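Local atomic coordinates of inorganic pyrophosphatase (Coxiella burnetii, PDB entry 3TR4), a protein that probably catalyses the magnesium-dependent hydrolysis of inorganic pyrophosphate to two phosphate ions, working as a homohexamer. Residues 23-28 / 54-59; 70-75 / 102-107. One frame throughout, in Å; residues are numbered along the deposited sequence.

Contact 1 of 2, residues 23-28 / 54-59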
ATOM      1  N   ILE B  23      13.564  10.486  -3.081  1.00 22.51           N
ATOM      2  CA  ILE B  23      12.596  10.136  -2.046  1.00 20.20           C
ATOM      3  C   ILE B  23      11.209  10.624  -2.448  1.00 21.91           C
ATOM      4  O   ILE B  23      11.028  11.807  -2.720  1.00 25.24           O
ATOM      5  CB  ILE B  23      12.951  10.811  -0.708  1.00 21.16           C
ATOM      6  CG1 ILE B  23      14.406  10.531  -0.328  1.00 27.87           C
ATOM      7  CG2 ILE B  23      11.989  10.367   0.388  1.00 21.35           C
ATOM      8  CD1 ILE B  23      14.871  11.325   0.868  1.00 33.18           C
ATOM      9  N   PRO B  24      10.220   9.718  -2.471  1.00 22.73           N
ATOM     10  CA  PRO B  24       8.867  10.098  -2.890  1.00 22.72           C
ATOM     11  C   PRO B  24       8.125  10.813  -1.770  1.00 24.32           C
ATOM     12  O   PRO B  24       8.459  10.617  -0.601  1.00 18.83           O
ATOM     13  CB  PRO B  24       8.210   8.747  -3.150  1.00 26.22           C
ATOM     14  CG  PRO B  24       8.854   7.846  -2.148  1.00 27.18           C
ATOM     15  CD  PRO B  24      10.281   8.315  -2.021  1.00 23.53           C
ATOM     16  N   ALA B  25       7.133  11.627  -2.121  1.00 25.68           N
ATOM     17  CA  ALA B  25       6.266  12.236  -1.122  1.00 18.88           C
ATOM     18  C   ALA B  25       5.665  11.142  -0.250  1.00 20.66           C
ATOM     19  O   ALA B  25       5.245  10.103  -0.758  1.00 21.32           O
ATOM     20  CB  ALA B  25       5.150  13.038  -1.802  1.00 19.24           C
ATOM     21  N   ASN B  26       5.624  11.378   1.057  1.00 23.16           N
ATOM     22  CA  ASN B  26       5.084  10.406   2.008  1.00 31.07           C
ATOM     23  C   ASN B  26       5.986   9.200   2.267  1.00 28.70           C
ATOM     24  O   ASN B  26       5.586   8.255   2.946  1.00 32.51           O
ATOM     25  CB  ASN B  26       3.690   9.938   1.583  1.00 40.98           C
ATOM     26  CG  ASN B  26       2.592  10.839   2.107  1.00 59.62           C
ATOM     27  OD1 ASN B  26       2.239  11.839   1.481  1.00 67.88           O
ATOM     28  ND2 ASN B  26       2.046  10.490   3.267  1.00 60.62           N
ATOM     29  N   GLY B  27       7.196   9.232   1.722  1.00 24.27           N
ATOM     30  CA  GLY B  27       8.183   8.201   1.997  1.00 25.99           C
ATOM     31  C   GLY B  27       9.203   8.697   3.005  1.00 26.46           C
ATOM     32  O   GLY B  27       8.931   9.623   3.761  1.00 26.58           O
ATOM     33  N   GLY B  28      10.379   8.083   3.027  1.00 36.57           N
ATOM     34  CA  GLY B  28      11.440   8.554   3.897  1.00 36.06           C
ATOM     35  C   GLY B  28      11.925   7.547   4.920  1.00 36.51           C
ATOM     36  O   GLY B  28      13.049   7.661   5.408  1.00 42.43           O
ATOM     37  N   PRO B  54       7.104  15.450   3.302  1.00 27.49           N
ATOM     38  CA  PRO B  54       5.890  16.193   2.951  1.00 28.37           C
ATOM     39  C   PRO B  54       5.797  16.482   1.456  1.00 28.45           C
ATOM     40  O   PRO B  54       4.835  17.101   1.011  1.00 27.20           O
ATOM     41  CB  PRO B  54       6.069  17.498   3.717  1.00 28.17           C
ATOM     42  CG  PRO B  54       7.545  17.710   3.695  1.00 31.98           C
ATOM     43  CD  PRO B  54       8.146  16.334   3.853  1.00 34.94           C
ATOM     44  N   CYS B  55       6.797  16.047   0.698  1.00 22.60           N
ATOM     45  CA  CYS B  55       6.824  16.242  -0.745  1.00 18.35           C
ATOM     46  C   CYS B  55       7.931  15.374  -1.325  1.00 25.50           C
ATOM     47  O   CYS B  55       8.679  14.751  -0.572  1.00 19.43           O
ATOM     48  CB  CYS B  55       7.077  17.711  -1.086  1.00 23.02           C
ATOM     49  SG  CYS B  55       8.599  18.400  -0.385  1.00 34.76           S
ATOM     50  N   ASN B  56       8.039  15.317  -2.650  1.00 21.69           N
ATOM     51  CA  ASN B  56       9.134  14.573  -3.259  1.00 19.81           C
ATOM     52  C   ASN B  56      10.441  15.320  -3.061  1.00 26.89           C
ATOM     53  O   ASN B  56      10.452  16.542  -2.909  1.00 21.98           O
ATOM     54  CB  ASN B  56       8.900  14.320  -4.750  1.00 20.56           C
ATOM     55  CG  ASN B  56       7.534  13.738  -5.037  1.00 20.23           C
ATOM     56  OD1 ASN B  56       7.292  12.545  -4.838  1.00 22.23           O
ATOM     57  ND2 ASN B  56       6.632  14.580  -5.516  1.00 23.00           N
ATOM     58  N   TYR B  57      11.541  14.579  -3.066  1.00 22.96           N
ATOM     59  CA  TYR B  57      12.849  15.160  -2.797  1.00 21.07           C
ATOM     60  C   TYR B  57      13.871  14.590  -3.767  1.00 20.66           C
ATOM     61  O   TYR B  57      13.906  13.383  -4.008  1.00 23.99           O
ATOM     62  CB  TYR B  57      13.254  14.873  -1.350  1.00 23.28           C
ATOM     63  CG  TYR B  57      14.635  15.353  -0.959  1.00 30.74           C
ATOM     64  CD1 TYR B  57      14.834  16.634  -0.467  1.00 31.47           C
ATOM     65  CD2 TYR B  57      15.736  14.512  -1.057  1.00 35.26           C
ATOM     66  CE1 TYR B  57      16.092  17.071  -0.096  1.00 39.82           C
ATOM     67  CE2 TYR B  57      16.998  14.941  -0.691  1.00 38.39           C
ATOM     68  CZ  TYR B  57      17.170  16.220  -0.212  1.00 47.12           C
ATOM     69  OH  TYR B  57      18.426  16.646   0.153  1.00 58.84           O
ATOM     70  N   GLY B  58      14.705  15.459  -4.325  1.00 20.43           N
ATOM     71  CA  GLY B  58      15.715  15.020  -5.268  1.00 22.68           C
ATOM     72  C   GLY B  58      16.830  16.031  -5.423  1.00 20.54           C
ATOM     73  O   GLY B  58      17.051  16.862  -4.548  1.00 24.74           O
ATOM     74  N   PHE B  59      17.527  15.963  -6.550  1.00 20.36           N
ATOM     75  CA  PHE B  59      18.635  16.862  -6.818  1.00 24.02           C
ATOM     76  C   PHE B  59      18.691  17.207  -8.298  1.00 24.73           C
ATOM     77  O   PHE B  59      18.110  16.507  -9.132  1.00 26.37           O
ATOM     78  CB  PHE B  59      19.954  16.218  -6.386  1.00 24.51           C
ATOM     79  CG  PHE B  59      20.332  15.010  -7.201  1.00 30.58           C
ATOM     80  CD1 PHE B  59      19.868  13.750  -6.855  1.00 29.22           C
ATOM     81  CD2 PHE B  59      21.145  15.135  -8.314  1.00 26.52           C
ATOM     82  CE1 PHE B  59      20.212  12.639  -7.604  1.00 31.56           C
ATOM     83  CE2 PHE B  59      21.492  14.029  -9.066  1.00 28.06           C
ATOM     84  CZ  PHE B  59      21.027  12.781  -8.712  1.00 32.40           C
TER
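The phenol ring of Tyr57 meets the tip of Ile23 obliquely, CD1 of the isoleucine lying 3.8 Å from ring atom CD2, while Leu74 of the next strand touches the same tyrosine. The second flat group, the amide of Asn56, is approached from above its plane: the backbone N-H of Ala25 reaches OD1 at 2.9 Å, off any lone pair. Ile23 and Tyr57 form an antiparallel hydrogen-bonded pair, with Tyr57 N to Ile23 O at 2.8 Å and Ile23 N to Tyr57 O at 3.1 Å. Their side chains therefore leave the sheet on one face and run side by side; with CG of Tyr57 anti to its backbone N (chi1 177°), the ring extends beside the isoleucine. Beyond this pair Pro24, which has no N-H to offer, opens a type II turn closed by Gly27 N to Pro24 O (3.0 Å). Third-position Asn26 takes left-handed angles, which asparagine tolerates well, and Gly27 at the last has no side chain to press on the Pro24 ring. Ala25 is small enough to let its CA come within 3.5 Å of Cys55 O, a CA-H...O contact to a buried carbonyl that has no conventional partner. Asn56 suits its place because an amide can both accept and donate: OD1 also takes the N-H of Val81, while ND2 gives to Thr77 and Val75 O. The chemistry implies a turn tied to the sheet by a side-chain amide, and an apolar flank for Tyr57, a predicted substrate-binding residue.

Contact 2 of 2, residues 70-75 / 102-107; sequences PLDVLV and GEDSKV. With MN (manganese (II) ion), chain I.
Lys106 NZ is gripped by three oxygens: Asp104 O at 2.7 Å, Asp104 OD2 at 2.8 Å and, across the contact, Asp72 OD2 at 3.1 Å. The lysine chain runs extended and then bends at its last torsion (chi4 46°), which turns the ammonium back toward both aspartates. It meets Asp72 OD2 on the anti side, near the carboxylate plane, but stands above the plane of Asp104. Those acids share a manganese ion, bound by Asp72 OD2 at 2.4 Å and Asp104 OD1 at 2.5 Å, with their carboxylate planes 81° apart. Two waters and Asp67 also belong to the metal site, which is predicted to hold magnesium in the enzyme. Aspartate suits these places, its short arm bringing a carboxylate oxygen to the metal straight from the backbone, and the metal and the ammonium together probably offset the repulsion between the two carboxylates. Lys106 CG also presses tightly on Asp72 CB, 3.4 Å away. A further water joins Asp72 N to Ser105 O. Past the metal the strands run parallel, with Val107 N bonded to Asp72 O and Leu74 N to Val107 O at 2.7 Å. Branched, apolar Val107 turns to the face opposite Lys106, where it meets Leu71 and Val73. Strand 72-75 pairs antiparallel with 56-59 on its other edge; strand 86-99 touches Val107 through Ala91, and helix 130-142 packs Ile136 and Phe140 on Leu74.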
ATOM      1  N   PRO B  70      25.122  17.667  -5.204  1.00 36.58           N
ATOM      2  CA  PRO B  70      24.303  18.449  -6.138  1.00 34.10           C
ATOM      3  C   PRO B  70      23.221  19.240  -5.409  1.00 29.14           C
ATOM      4  O   PRO B  70      22.876  18.915  -4.271  1.00 31.50           O
ATOM      5  CB  PRO B  70      23.656  17.379  -7.017  1.00 26.62           C
ATOM      6  CG  PRO B  70      24.568  16.207  -6.930  1.00 33.01           C
ATOM      7  CD  PRO B  70      25.136  16.233  -5.542  1.00 39.53           C
ATOM      8  N   LEU B  71      22.687  20.262  -6.071  1.00 29.09           N
ATOM      9  CA  LEU B  71      21.648  21.111  -5.494  1.00 25.81           C
ATOM     10  C   LEU B  71      20.376  20.326  -5.156  1.00 26.42           C
ATOM     11  O   LEU B  71      19.841  19.617  -6.005  1.00 27.29           O
ATOM     12  CB  LEU B  71      21.316  22.245  -6.468  1.00 24.68           C
ATOM     13  CG  LEU B  71      20.208  23.217  -6.074  1.00 28.88           C
ATOM     14  CD1 LEU B  71      20.538  23.901  -4.767  1.00 34.54           C
ATOM     15  CD2 LEU B  71      19.992  24.242  -7.179  1.00 29.38           C
ATOM     16  N   ASP B  72      19.901  20.462  -3.916  1.00 26.70           N
ATOM     17  CA  ASP B  72      18.682  19.791  -3.458  1.00 24.10           C
ATOM     18  C   ASP B  72      17.427  20.462  -3.990  1.00 29.42           C
ATOM     19  O   ASP B  72      17.369  21.686  -4.110  1.00 28.73           O
ATOM     20  CB  ASP B  72      18.577  19.816  -1.936  1.00 30.44           C
ATOM     21  CG  ASP B  72      19.700  19.079  -1.254  1.00 36.49           C
ATOM     22  OD1 ASP B  72      20.322  18.203  -1.890  1.00 41.74           O
ATOM     23  OD2 ASP B  72      19.939  19.378  -0.066  1.00 35.35           O
ATOM     24  N   VAL B  73      16.406  19.659  -4.260  1.00 24.46           N
ATOM     25  CA  VAL B  73      15.134  20.190  -4.722  1.00 24.36           C
ATOM     26  C   VAL B  73      13.963  19.489  -4.047  1.00 24.31           C
ATOM     27  O   VAL B  73      13.957  18.266  -3.902  1.00 27.67           O
ATOM     28  CB  VAL B  73      14.994  20.048  -6.244  1.00 26.33           C
ATOM     29  CG1 VAL B  73      13.666  20.621  -6.713  1.00 26.19           C
ATOM     30  CG2 VAL B  73      16.156  20.734  -6.942  1.00 29.69           C
ATOM     31  N   LEU B  74      12.983  20.278  -3.618  1.00 18.64           N
ATOM     32  CA  LEU B  74      11.709  19.746  -3.158  1.00 15.77           C
ATOM     33  C   LEU B  74      10.708  19.900  -4.296  1.00 24.97           C
ATOM     34  O   LEU B  74      10.526  21.000  -4.824  1.00 26.60           O
ATOM     35  CB  LEU B  74      11.222  20.528  -1.943  1.00 16.54           C
ATOM     36  CG  LEU B  74      12.193  20.567  -0.763  1.00 27.16           C
ATOM     37  CD1 LEU B  74      11.777  21.621   0.255  1.00 28.12           C
ATOM     38  CD2 LEU B  74      12.283  19.195  -0.124  1.00 27.05           C
ATOM     39  N   VAL B  75      10.059  18.810  -4.680  1.00 19.13           N
ATOM     40  CA  VAL B  75       9.087  18.885  -5.768  1.00 22.81           C
ATOM     41  C   VAL B  75       7.689  18.501  -5.301  1.00 23.87           C
ATOM     42  O   VAL B  75       7.466  17.388  -4.828  1.00 22.63           O
ATOM     43  CB  VAL B  75       9.481  17.993  -6.958  1.00 24.77           C
ATOM     44  CG1 VAL B  75       8.544  18.247  -8.132  1.00 27.41           C
ATOM     45  CG2 VAL B  75      10.929  18.257  -7.359  1.00 24.30           C
ATOM     46  N   GLY B 102      26.853  23.260   7.554  1.00 38.10           N
ATOM     47  CA  GLY B 102      26.720  24.577   6.958  1.00 36.27           C
ATOM     48  C   GLY B 102      25.475  24.714   6.099  1.00 34.25           C
ATOM     49  O   GLY B 102      24.437  24.128   6.401  1.00 34.14           O
ATOM     50  N   GLU B 103      25.586  25.492   5.026  1.00 34.57           N
ATOM     51  CA  GLU B 103      24.466  25.747   4.120  1.00 41.00           C
ATOM     52  C   GLU B 103      23.925  24.468   3.491  1.00 41.78           C
ATOM     53  O   GLU B 103      24.687  23.589   3.090  1.00 45.96           O
ATOM     54  CB  GLU B 103      24.899  26.720   3.020  1.00 56.92           C
ATOM     55  CG  GLU B 103      23.859  26.959   1.935  1.00 69.95           C
ATOM     56  CD  GLU B 103      22.763  27.909   2.370  1.00 83.16           C
ATOM     57  OE1 GLU B 103      22.672  28.203   3.581  1.00 90.97           O
ATOM     58  OE2 GLU B 103      21.994  28.367   1.499  1.00 85.09           O
ATOM     59  N   ASP B 104      22.602  24.366   3.408  1.00 32.88           N
ATOM     60  CA  ASP B 104      21.963  23.228   2.757  1.00 34.03           C
ATOM     61  C   ASP B 104      20.540  23.589   2.341  1.00 36.00           C
ATOM     62  O   ASP B 104      19.594  22.838   2.590  1.00 33.16           O
ATOM     63  CB  ASP B 104      21.957  22.004   3.677  1.00 39.92           C
ATOM     64  CG  ASP B 104      21.683  20.712   2.928  1.00 45.60           C
ATOM     65  OD1 ASP B 104      22.133  20.587   1.767  1.00 41.48           O
ATOM     66  OD2 ASP B 104      21.021  19.821   3.504  1.00 49.22           O
ATOM     67  N   SER B 105      20.403  24.749   1.708  1.00 32.75           N
ATOM     68  CA  SER B 105      19.108  25.216   1.228  1.00 38.70           C
ATOM     69  C   SER B 105      18.536  24.282   0.171  1.00 37.69           C
ATOM     70  O   SER B 105      19.247  23.451  -0.396  1.00 36.10           O
ATOM     71  CB  SER B 105      19.218  26.634   0.674  1.00 38.52           C
ATOM     72  OG  SER B 105      19.432  27.561   1.722  1.00 49.69           O
ATOM     73  N   LYS B 106      17.244  24.425  -0.091  1.00 32.66           N
ATOM     74  CA  LYS B 106      16.565  23.544  -1.022  1.00 23.64           C
ATOM     75  C   LYS B 106      15.564  24.315  -1.878  1.00 27.39           C
ATOM     76  O   LYS B 106      14.701  25.028  -1.362  1.00 25.04           O
ATOM     77  CB  LYS B 106      15.876  22.416  -0.256  1.00 28.84           C
ATOM     78  CG  LYS B 106      16.860  21.514   0.495  1.00 36.18           C
ATOM     79  CD  LYS B 106      16.188  20.737   1.608  1.00 34.65           C
ATOM     80  CE  LYS B 106      17.154  19.742   2.239  1.00 37.64           C
ATOM     81  NZ  LYS B 106      18.487  20.338   2.525  1.00 36.75           N
ATOM     82  N   VAL B 107      15.696  24.178  -3.191  1.00 26.91           N
ATOM     83  CA  VAL B 107      14.762  24.803  -4.117  1.00 23.74           C
ATOM     84  C   VAL B 107      13.408  24.106  -4.044  1.00 23.61           C
ATOM     85  O   VAL B 107      13.336  22.882  -3.968  1.00 28.85           O
ATOM     86  CB  VAL B 107      15.294  24.759  -5.563  1.00 26.16           C
ATOM     87  CG1 VAL B 107      14.204  25.145  -6.550  1.00 26.25           C
ATOM     88  CG2 VAL B 107      16.499  25.678  -5.709  1.00 26.24           C
TER
HETATM   89 MN    MN I 176      22.097  18.420   0.466  0.93 55.37          MN
HETATM   90  O   HOH W   1      21.378  22.050  -1.566  1.00 36.52           O
HETATM   91  O   HOH W   2      23.073  19.354  -0.995  1.00 45.08           O
HETATM   92  O   HOH W   3      22.471  16.242  -0.683  0.90 37.25           O

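Contact 1 closes along the chain before contact 2 opens; their centres are about 13 Å apart, and both reach the same mixed sheet. Strands 56-59 and 72-75 are antiparallel neighbours, so the inner segments of the two contacts touch directly: Gly58 O lies 2.9 Å from Val73 N, probably a hydrogen bond, and Phe59 packs on Pro70. Strand 16-23 flanks this pair on one side and 106-111 on the other, and with 86-99 they close into the five-stranded barrel known for this pyrophosphatase family. This order brings Tyr57 of contact 1 against Asp72 of contact 2, placing a predicted substrate-binding residue next to the observed manganese site, consistent with an active site assembled across adjacent strands.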